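Local coordinates for Ufm1-specific protease (Caenorhabditis elegans, PDB 5EJJ), which is a thiol protease that cleaves the peptide bond at the C-terminal glycine of the ubiquitin-like modifier UFM-1, releasing it from its target proteins, at residues A291-P296 and S338-L343; S331-R336 and N411-K416; F160-L165 and A204-T209. One frame throughout, in Å; residues are numbered along the deposited sequence.

In the fold
Contacts 1 and 2 share one long loop, running from helix 312-325 to strand 371-374. Residues 338-343 turn back onto strand 289-293, while residues 331-336 rest on the chain leaving helix 396-409 of the peptidase C78 region. Their centres lie about 11 Å apart, and Tyr-293 OH, which probably hydrogen-bonds to Leu-335 O, joins them. Both are partly buried: contact 1, near the centre of the molecule, combines apolar packing with a backbone bond and waters, whereas contact 2 lacks a direct hydrogen bond and packs a proline on a tyrosine face and a bare glycine, with one weak water bridge. Contact 3, centred about 27 Å from contact 1, is a surface strand pair held by backbone bonds.

Contact 1. Residues A291-P296 and S338-L343; sequences ATYLPP and SQALAL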
loop_
_atom_site.group_PDB
_atom_site.type_symbol
_atom_site.label_atom_id
_atom_site.label_comp_id
_atom_site.label_asym_id
_atom_site.label_seq_id
_atom_site.Cartn_x
_atom_site.Cartn_y
_atom_site.Cartn_z
ATOM N N ALA A 291 5.094 -0.685 11.018
ATOM C CA ALA A 291 4.314 -0.301 9.849
ATOM C C ALA A 291 4.007 -1.488 8.947
ATOM O O ALA A 291 4.760 -2.465 8.895
ATOM C CB ALA A 291 5.042 0.792 9.056
ATOM N N THR A 292 2.893 -1.383 8.234
ATOM C CA THR A 292 2.532 -2.321 7.175
ATOM C C THR A 292 2.199 -1.512 5.915
ATOM O O THR A 292 1.557 -0.463 5.993
ATOM C CB THR A 292 1.316 -3.171 7.568
ATOM O OG1 THR A 292 1.531 -3.733 8.864
ATOM C CG2 THR A 292 1.126 -4.288 6.601
ATOM N N TYR A 293 2.664 -1.984 4.765
ATOM C CA TYR A 293 2.450 -1.305 3.509
ATOM C C TYR A 293 1.958 -2.287 2.479
ATOM O O TYR A 293 2.105 -3.501 2.630
ATOM C CB TYR A 293 3.752 -0.732 2.985
ATOM C CG TYR A 293 4.416 0.217 3.917
ATOM C CD1 TYR A 293 5.343 -0.223 4.844
ATOM C CD2 TYR A 293 4.127 1.559 3.868
ATOM C CE1 TYR A 293 5.958 0.657 5.710
ATOM C CE2 TYR A 293 4.737 2.453 4.713
ATOM C CZ TYR A 293 5.642 1.999 5.636
ATOM O OH TYR A 293 6.225 2.907 6.476
ATOM N N LEU A 294 1.385 -1.744 1.411
ATOM C CA LEU A 294 1.101 -2.499 0.198
ATOM C C LEU A 294 1.723 -1.701 -0.915
ATOM O O LEU A 294 1.073 -0.835 -1.477
ATOM C CB LEU A 294 -0.400 -2.593 -0.040
ATOM C CG LEU A 294 -0.807 -3.293 -1.329
ATOM C CD1 LEU A 294 -0.133 -4.623 -1.387
ATOM C CD2 LEU A 294 -2.305 -3.486 -1.363
ATOM N N PRO A 295 3.000 -1.951 -1.207
ATOM C CA PRO A 295 3.680 -1.193 -2.252
ATOM C C PRO A 295 2.936 -1.283 -3.562
ATOM O O PRO A 295 2.152 -2.214 -3.742
ATOM C CB PRO A 295 5.029 -1.896 -2.360
ATOM C CG PRO A 295 5.287 -2.362 -0.969
ATOM C CD PRO A 295 3.926 -2.835 -0.491
ATOM N N PRO A 296 3.159 -0.307 -4.459
ATOM C CA PRO A 296 2.515 -0.325 -5.777
ATOM C C PRO A 296 2.860 -1.610 -6.515
ATOM O O PRO A 296 4.038 -1.960 -6.630
ATOM C CB PRO A 296 3.136 0.891 -6.483
ATOM C CG PRO A 296 4.414 1.136 -5.761
ATOM C CD PRO A 296 4.078 0.837 -4.326
ATOM N N SER A 338 3.179 8.041 6.809
ATOM C CA SER A 338 1.886 8.520 6.334
ATOM C C SER A 338 1.191 7.538 5.382
ATOM O O SER A 338 -0.033 7.582 5.199
ATOM C CB SER A 338 2.122 9.861 5.638
ATOM O OG SER A 338 1.317 9.986 4.479
ATOM N N GLN A 339 1.985 6.651 4.782
ATOM C CA GLN A 339 1.496 5.723 3.773
ATOM C C GLN A 339 1.150 4.333 4.323
ATOM O O GLN A 339 0.548 3.505 3.614
ATOM C CB GLN A 339 2.545 5.559 2.696
ATOM C CG GLN A 339 2.949 6.827 2.061
ATOM C CD GLN A 339 3.784 6.596 0.820
ATOM O OE1 GLN A 339 5.003 6.773 0.842
ATOM N NE2 GLN A 339 3.129 6.206 -0.279
ATOM N N ALA A 340 1.549 4.073 5.570
ATOM C CA ALA A 340 1.315 2.784 6.206
ATOM C C ALA A 340 -0.176 2.517 6.336
ATOM O O ALA A 340 -0.942 3.404 6.679
ATOM C CB ALA A 340 1.969 2.753 7.545
ATOM N N LEU A 341 -0.597 1.300 6.043
ATOM C CA LEU A 341 -1.995 0.971 6.222
ATOM C C LEU A 341 -2.266 1.042 7.709
ATOM O O LEU A 341 -1.384 0.803 8.537
ATOM C CB LEU A 341 -2.308 -0.418 5.668
ATOM C CG LEU A 341 -1.659 -0.557 4.297
ATOM C CD1 LEU A 341 -1.894 -1.927 3.657
ATOM C CD2 LEU A 341 -2.118 0.561 3.381
ATOM N N ALA A 342 -3.474 1.400 8.075
ATOM C CA ALA A 342 -3.786 1.407 9.483
ATOM C C ALA A 342 -4.746 0.246 9.693
ATOM O O ALA A 342 -5.975 0.384 9.535
ATOM C CB ALA A 342 -4.402 2.730 9.872
ATOM N N LEU A 343 -4.185 -0.916 10.000
ATOM C CA LEU A 343 -5.006 -2.109 10.028
ATOM C C LEU A 343 -5.482 -2.325 11.448
ATOM O O LEU A 343 -6.596 -2.826 11.685
ATOM C CB LEU A 343 -4.238 -3.322 9.492
ATOM C CG LEU A 343 -3.614 -3.213 8.092
ATOM C CD1 LEU A 343 -2.909 -4.494 7.749
ATOM C CD2 LEU A 343 -4.616 -2.891 6.999
HETATM O O HOH W 1 0.774 -0.046 9.396
HETATM O O HOH W 2 1.275 1.082 1.561
#
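Leu-341 and Ala-340 carry the apolar side of this meeting. With CG anti to its carbonyl carbon (chi1 -46°), Leu-341 swings CD1 alongside Leu-294, 4.0 Å from Leu-294 CB, while the CB of Ala-340 lies against Ala-291 CB at 3.9 Å. The ring of Tyr-293 leaves its own backbone pointing away from the loop, yet returns CE2 to within 3.7 Å of Ala-340 N. Thr-292 CG2 and Leu-343 CD1 meet more loosely, beside Val-244 of strand 235-247.

Thr-292 O then accepts a hydrogen bond from Leu-341 N at 2.8 Å, the donor lying nearly along the C=O axis, and the same oxygen receives a CA-H contact from Ala-340. Water 1 accepts from Thr-292 N and donates to Leu-341 O; water 2 does likewise between Leu-294 N and Gln-339 O. The buried hydroxyl of Thr-292 is satisfied beyond the two segments, in a hydrogen bond with Glu-242 OE1.

The two backbones run about 100° apart, so they do not form a sheet ladder. This is a loop crossing the outer edge of a two-stranded hairpin, 289-293 with 302-306, whose strands are joined by backbone hydrogen bonds of Ala-291 with Leu-304 and Tyr-293 with Leu-302.

Contact 2. Residues S331-R336 and N411-K416; sequences SKPVLR and NGYTDK
Pro-333 supplies the apolar part, crossing Tyr-413 at about a right angle. Its CG stands over one face of the phenol ring, 4.2 Å from the centroid and 15° off the normal, a CH-pi contact, while the neighbouring CD approaches Tyr-413 CZ at 3.6 Å. The tyrosine is turned for this by CG lying anti to its carbonyl carbon (chi1 -77°): the side chain starts away from the loop, but its far end comes back to meet the proline. The phenol oxygen also lies beside the CB of Lys-332.

The same CG of Pro-333 also meets two backbone carbonyl oxygens, Asn-411 O and Gly-412 O. Arg-336, bent at chi2 and chi3, folds back over the glycine; its CG lies 4.0 Å from Gly-412 CA, and its NH1 comes near Gly-412 O at an angle too poor for a hydrogen bond. With no side chain on Gly-412, proline and arginine both approach the bare backbone.

Polar linkage runs through water. Water 3 donates to Asn-411 OD1 at 3.1 Å and accepts a weak bond from Lys-332 NZ, whose extended chain also reaches Asn-376 OD1. The amide end of Asn-411 is fixed by ND2 bonding to Trp-407 O. Charge plays a looser part: Arg-336 NH2 is 5.0 Å from Asp-415 OD2, near enough for a mild attraction, perhaps, but not a salt bridge, and Arg-319 of helix 312-325 brings a like charge close to the same guanidinium.

Gly-412, at phi 87°, is the C-prime residue of a Schellman motif, with Tyr-413 N bonded to Phe-408 O and Gly-412 N to Ile-409 O, which ends helix 396-409. Loop 331-336, backed by helix 312-325 through Val-334 and Leu-335, rests on the C-terminal end of that protease helix.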
loop_
_atom_site.group_PDB
_atom_site.type_symbol
_atom_site.label_atom_id
_atom_site.label_comp_id
_atom_site.label_asym_id
_atom_site.label_seq_id
_atom_site.Cartn_x
_atom_site.Cartn_y
_atom_site.Cartn_z
ATOM N N SER A 331 10.780 7.103 -8.405
ATOM C CA SER A 331 10.093 8.312 -8.815
ATOM C C SER A 331 9.190 8.943 -7.747
ATOM O O SER A 331 8.695 10.056 -7.949
ATOM C CB SER A 331 9.241 8.003 -10.045
ATOM O OG SER A 331 8.096 7.246 -9.680
ATOM N N LYS A 332 8.953 8.245 -6.635
ATOM C CA LYS A 332 7.942 8.680 -5.652
ATOM C C LYS A 332 8.052 7.967 -4.296
ATOM O O LYS A 332 8.720 6.936 -4.188
ATOM C CB LYS A 332 6.524 8.518 -6.228
ATOM C CG LYS A 332 6.168 7.107 -6.677
ATOM C CD LYS A 332 4.800 7.045 -7.365
ATOM C CE LYS A 332 4.376 5.591 -7.573
ATOM N NZ LYS A 332 2.969 5.431 -8.053
ATOM N N PRO A 333 7.399 8.518 -3.251
ATOM C CA PRO A 333 7.451 7.830 -1.959
ATOM C C PRO A 333 6.580 6.571 -1.899
ATOM O O PRO A 333 5.510 6.491 -2.508
ATOM C CB PRO A 333 6.927 8.889 -0.974
ATOM C CG PRO A 333 6.065 9.758 -1.762
ATOM C CD PRO A 333 6.674 9.800 -3.149
ATOM N N VAL A 334 7.066 5.592 -1.141
ATOM C CA VAL A 334 6.342 4.349 -0.912
ATOM C C VAL A 334 6.249 4.021 0.583
ATOM O O VAL A 334 5.243 3.485 1.020
ATOM C CB VAL A 334 6.990 3.168 -1.673
ATOM C CG1 VAL A 334 6.195 1.909 -1.483
ATOM C CG2 VAL A 334 7.089 3.495 -3.148
ATOM N N LEU A 335 7.271 4.377 1.369
ATOM C CA LEU A 335 7.383 3.880 2.748
ATOM C C LEU A 335 7.324 4.965 3.810
ATOM O O LEU A 335 7.950 4.840 4.868
ATOM C CB LEU A 335 8.698 3.120 2.922
ATOM C CG LEU A 335 8.916 1.937 1.981
ATOM C CD1 LEU A 335 10.306 1.407 2.157
ATOM C CD2 LEU A 335 7.889 0.855 2.252
ATOM N N ARG A 336 6.603 6.046 3.545
ATOM C CA ARG A 336 6.473 7.079 4.558
ATOM C C ARG A 336 5.453 6.632 5.578
ATOM O O ARG A 336 4.466 5.983 5.233
ATOM C CB ARG A 336 6.034 8.391 3.939
ATOM C CG ARG A 336 6.908 8.821 2.797
ATOM C CD ARG A 336 8.281 9.181 3.288
ATOM N NE ARG A 336 8.213 10.278 4.248
ATOM C CZ ARG A 336 8.228 11.567 3.912
ATOM N NH1 ARG A 336 8.321 11.924 2.624
ATOM N NH2 ARG A 336 8.153 12.491 4.871
ATOM N N ASN A 411 -0.292 9.410 0.052
ATOM C CA ASN A 411 0.700 9.134 -0.978
ATOM C C ASN A 411 2.102 9.554 -0.586
ATOM O O ASN A 411 3.044 9.416 -1.378
ATOM C CB ASN A 411 0.279 9.729 -2.311
ATOM C CG ASN A 411 -0.777 8.876 -3.007
ATOM O OD1 ASN A 411 -0.469 8.106 -3.925
ATOM N ND2 ASN A 411 -2.025 8.981 -2.546
ATOM N N GLY A 412 2.221 10.036 0.655
ATOM C CA GLY A 412 3.508 10.269 1.301
ATOM C C GLY A 412 4.133 11.618 1.020
ATOM O O GLY A 412 5.362 11.770 1.034
ATOM N N TYR A 413 3.283 12.612 0.771
ATOM C CA TYR A 413 3.766 13.915 0.328
ATOM C C TYR A 413 3.702 14.947 1.449
ATOM O O TYR A 413 4.512 15.876 1.483
ATOM C CB TYR A 413 3.037 14.355 -0.939
ATOM C CG TYR A 413 3.530 13.644 -2.187
ATOM C CD1 TYR A 413 2.693 12.799 -2.915
ATOM C CD2 TYR A 413 4.836 13.810 -2.639
ATOM C CE1 TYR A 413 3.135 12.155 -4.069
ATOM C CE2 TYR A 413 5.290 13.172 -3.784
ATOM C CZ TYR A 413 4.435 12.342 -4.497
ATOM O OH TYR A 413 4.874 11.694 -5.641
ATOM N N THR A 414 2.761 14.755 2.374
ATOM C CA THR A 414 2.758 15.484 3.636
ATOM C C THR A 414 2.178 14.635 4.744
ATOM O O THR A 414 1.531 13.632 4.489
ATOM C CB THR A 414 1.895 16.744 3.599
ATOM O OG1 THR A 414 0.618 16.423 3.031
ATOM C CG2 THR A 414 2.579 17.855 2.812
ATOM N N ASP A 415 2.396 15.075 5.977
ATOM C CA ASP A 415 1.858 14.421 7.161
ATOM C C ASP A 415 0.839 15.336 7.837
ATOM O O ASP A 415 0.137 14.919 8.767
ATOM C CB ASP A 415 2.994 14.090 8.127
ATOM C CG ASP A 415 4.199 15.013 7.947
ATOM O OD1 ASP A 415 4.029 16.116 7.351
ATOM O OD2 ASP A 415 5.313 14.633 8.398
ATOM N N LYS A 416 0.768 16.585 7.357
ATOM C CA LYS A 416 -0.205 17.571 7.842
ATOM C C LYS A 416 -1.611 17.102 7.510
ATOM O O LYS A 416 -1.872 16.658 6.390
ATOM C CB LYS A 416 0.025 18.945 7.204
ATOM C CG LYS A 416 1.479 19.330 6.917
ATOM C CD LYS A 416 1.553 20.796 6.451
ATOM C CE LYS A 416 2.948 21.216 5.982
ATOM N NZ LYS A 416 3.760 21.857 7.062
HETATM O O HOH W 3 1.134 7.869 -6.566
#

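Contact 3. Residues F160-L165 and A204-T209; sequences FRFTYL and AMQSLT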
loop_
_atom_site.group_PDB
_atom_site.type_symbol
_atom_site.label_atom_id
_atom_site.label_comp_id
_atom_site.label_asym_id
_atom_site.label_seq_id
_atom_site.Cartn_x
_atom_site.Cartn_y
_atom_site.Cartn_z
ATOM N N PHE A 160 5.118 -19.780 20.612
ATOM C CA PHE A 160 4.185 -20.911 20.480
ATOM C C PHE A 160 3.164 -20.981 21.631
ATOM O O PHE A 160 2.260 -21.808 21.619
ATOM C CB PHE A 160 4.933 -22.254 20.275
ATOM C CG PHE A 160 5.424 -22.891 21.551
ATOM C CD1 PHE A 160 6.641 -22.521 22.109
ATOM C CD2 PHE A 160 4.677 -23.891 22.191
ATOM C CE1 PHE A 160 7.104 -23.122 23.300
ATOM C CE2 PHE A 160 5.131 -24.503 23.382
ATOM C CZ PHE A 160 6.347 -24.111 23.936
ATOM N N ARG A 161 3.298 -20.095 22.607
ATOM C CA ARG A 161 2.430 -20.119 23.763
ATOM C C ARG A 161 1.446 -18.921 23.800
ATOM O O ARG A 161 0.614 -18.810 24.708
ATOM C CB ARG A 161 3.292 -20.198 25.030
ATOM C CG ARG A 161 2.562 -20.624 26.339
ATOM C CD ARG A 161 1.999 -22.086 26.342
ATOM N NE ARG A 161 1.646 -22.539 27.699
ATOM C CZ ARG A 161 0.488 -22.284 28.318
ATOM N NH1 ARG A 161 -0.460 -21.578 27.711
ATOM N NH2 ARG A 161 0.278 -22.737 29.555
ATOM N N PHE A 162 1.517 -18.031 22.812
ATOM C CA PHE A 162 0.578 -16.918 22.766
ATOM C C PHE A 162 -0.798 -17.393 22.298
ATOM O O PHE A 162 -0.932 -18.418 21.635
ATOM C CB PHE A 162 1.050 -15.840 21.812
ATOM C CG PHE A 162 2.359 -15.226 22.172
ATOM C CD1 PHE A 162 2.917 -15.411 23.421
ATOM C CD2 PHE A 162 3.036 -14.439 21.250
ATOM C CE1 PHE A 162 4.128 -14.824 23.738
ATOM C CE2 PHE A 162 4.245 -13.849 21.563
ATOM C CZ PHE A 162 4.789 -14.045 22.803
ATOM N N THR A 163 -1.816 -16.610 22.623
ATOM C CA THR A 163 -3.191 -16.903 22.265
ATOM C C THR A 163 -3.802 -15.632 21.704
ATOM O O THR A 163 -3.558 -14.533 22.213
ATOM C CB THR A 163 -3.972 -17.327 23.509
ATOM O OG1 THR A 163 -3.480 -18.596 23.950
ATOM C CG2 THR A 163 -5.479 -17.427 23.236
ATOM N N TYR A 164 -4.569 -15.762 20.632
ATOM C CA TYR A 164 -5.164 -14.580 20.030
ATOM C C TYR A 164 -6.669 -14.732 20.087
ATOM O O TYR A 164 -7.218 -15.791 19.768
ATOM C CB TYR A 164 -4.679 -14.367 18.585
ATOM C CG TYR A 164 -3.168 -14.353 18.426
ATOM C CD1 TYR A 164 -2.459 -15.543 18.267
ATOM C CD2 TYR A 164 -2.451 -13.146 18.438
ATOM C CE1 TYR A 164 -1.097 -15.541 18.130
ATOM C CE2 TYR A 164 -1.080 -13.134 18.306
ATOM C CZ TYR A 164 -0.415 -14.338 18.150
ATOM O OH TYR A 164 0.942 -14.340 17.999
ATOM N N LEU A 165 -7.336 -13.658 20.476
ATOM C CA LEU A 165 -8.731 -13.750 20.807
ATOM C C LEU A 165 -9.521 -12.586 20.226
ATOM O O LEU A 165 -9.130 -11.431 20.388
ATOM C CB LEU A 165 -8.850 -13.749 22.320
ATOM C CG LEU A 165 -10.208 -14.191 22.831
ATOM C CD1 LEU A 165 -10.263 -15.741 22.843
ATOM C CD2 LEU A 165 -10.484 -13.532 24.193
ATOM N N ALA A 204 -3.846 -10.091 21.706
ATOM C CA ALA A 204 -2.818 -11.109 21.922
ATOM C C ALA A 204 -2.550 -11.266 23.414
ATOM O O ALA A 204 -2.424 -10.277 24.159
ATOM C CB ALA A 204 -1.538 -10.787 21.167
ATOM N N MET A 205 -2.484 -12.520 23.845
ATOM C CA MET A 205 -2.468 -12.822 25.257
ATOM C C MET A 205 -1.463 -13.896 25.586
ATOM O O MET A 205 -0.979 -14.598 24.711
ATOM C CB MET A 205 -3.855 -13.256 25.681
ATOM C CG MET A 205 -4.813 -12.122 25.568
ATOM S SD MET A 205 -6.478 -12.561 25.978
ATOM C CE MET A 205 -6.601 -14.176 25.216
ATOM N N GLN A 206 -1.170 -14.044 26.863
ATOM C CA GLN A 206 -0.203 -15.016 27.304
ATOM C C GLN A 206 -0.645 -15.569 28.662
ATOM O O GLN A 206 -1.390 -14.897 29.408
ATOM C CB GLN A 206 1.106 -14.285 27.440
ATOM C CG GLN A 206 2.288 -15.111 27.703
ATOM C CD GLN A 206 3.481 -14.242 27.945
ATOM O OE1 GLN A 206 3.344 -13.051 28.262
ATOM N NE2 GLN A 206 4.668 -14.816 27.786
ATOM N N SER A 207 -0.196 -16.786 28.977
ATOM C CA SER A 207 -0.439 -17.395 30.290
ATOM C C SER A 207 0.106 -16.506 31.425
ATOM O O SER A 207 1.185 -15.916 31.290
ATOM C CB SER A 207 0.203 -18.787 30.330
ATOM O OG SER A 207 0.127 -19.385 31.612
ATOM N N LEU A 208 -0.646 -16.386 32.524
ATOM C CA LEU A 208 -0.194 -15.609 33.687
ATOM C C LEU A 208 0.873 -16.356 34.481
ATOM O O LEU A 208 1.545 -15.784 35.335
ATOM C CB LEU A 208 -1.351 -15.207 34.605
ATOM C CG LEU A 208 -2.190 -13.993 34.206
ATOM C CD1 LEU A 208 -3.182 -13.659 35.278
ATOM C CD2 LEU A 208 -1.318 -12.812 33.988
ATOM N N THR A 209 1.036 -17.639 34.206
ATOM C CA THR A 209 2.188 -18.343 34.734
ATOM C C THR A 209 3.356 -18.221 33.739
ATOM O O THR A 209 3.921 -19.212 33.286
ATOM C CB THR A 209 1.833 -19.799 35.110
ATOM O OG1 THR A 209 1.274 -20.490 33.980
ATOM C CG2 THR A 209 0.802 -19.783 36.230
#
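Two backbone hydrogen bonds join Thr-163 and Met-205 as an antiparallel hydrogen-bonded pair. Met-205 N gives to Thr-163 O at 2.8 Å, nearly along the C=O axis; Thr-163 N gives to Met-205 O at 3.0 Å from above the carbonyl plane. CA-H contacts from Ala-204 and Phe-162 flank the same two oxygens. Next along, Tyr-164 and Ala-204 form a non-hydrogen-bonded pair.

Apolar contacts occupy both faces. On one, Ala-204 CB touches Tyr-164 CD2 at 3.7 Å. On the other, Met-205, bent at chi3 (-40°), brings its CE methyl to 3.7 Å from Leu-165 CB and 4.0 Å from Thr-163 CG2.

Past the ladder, flat groups and polar ends meet. Gln-206 runs beside Phe-162, presenting NE2 to the edge of a ring that also packs edge-to-face with Phe-264. The guanidinium of Arg-161 has Ser-207 CB over one face, and Ser-207 OG accepts from Thr-209 N in an ST turn, reinforced by Thr-209 OG1.

The two bridged pairs belong to the antiparallel ladder of strands 163-166 and 199-205 inside a mixed five-stranded sheet, strand 163-166 lying between 171-173 and 199-205, with helix 253-280 packed on the Tyr-164 side.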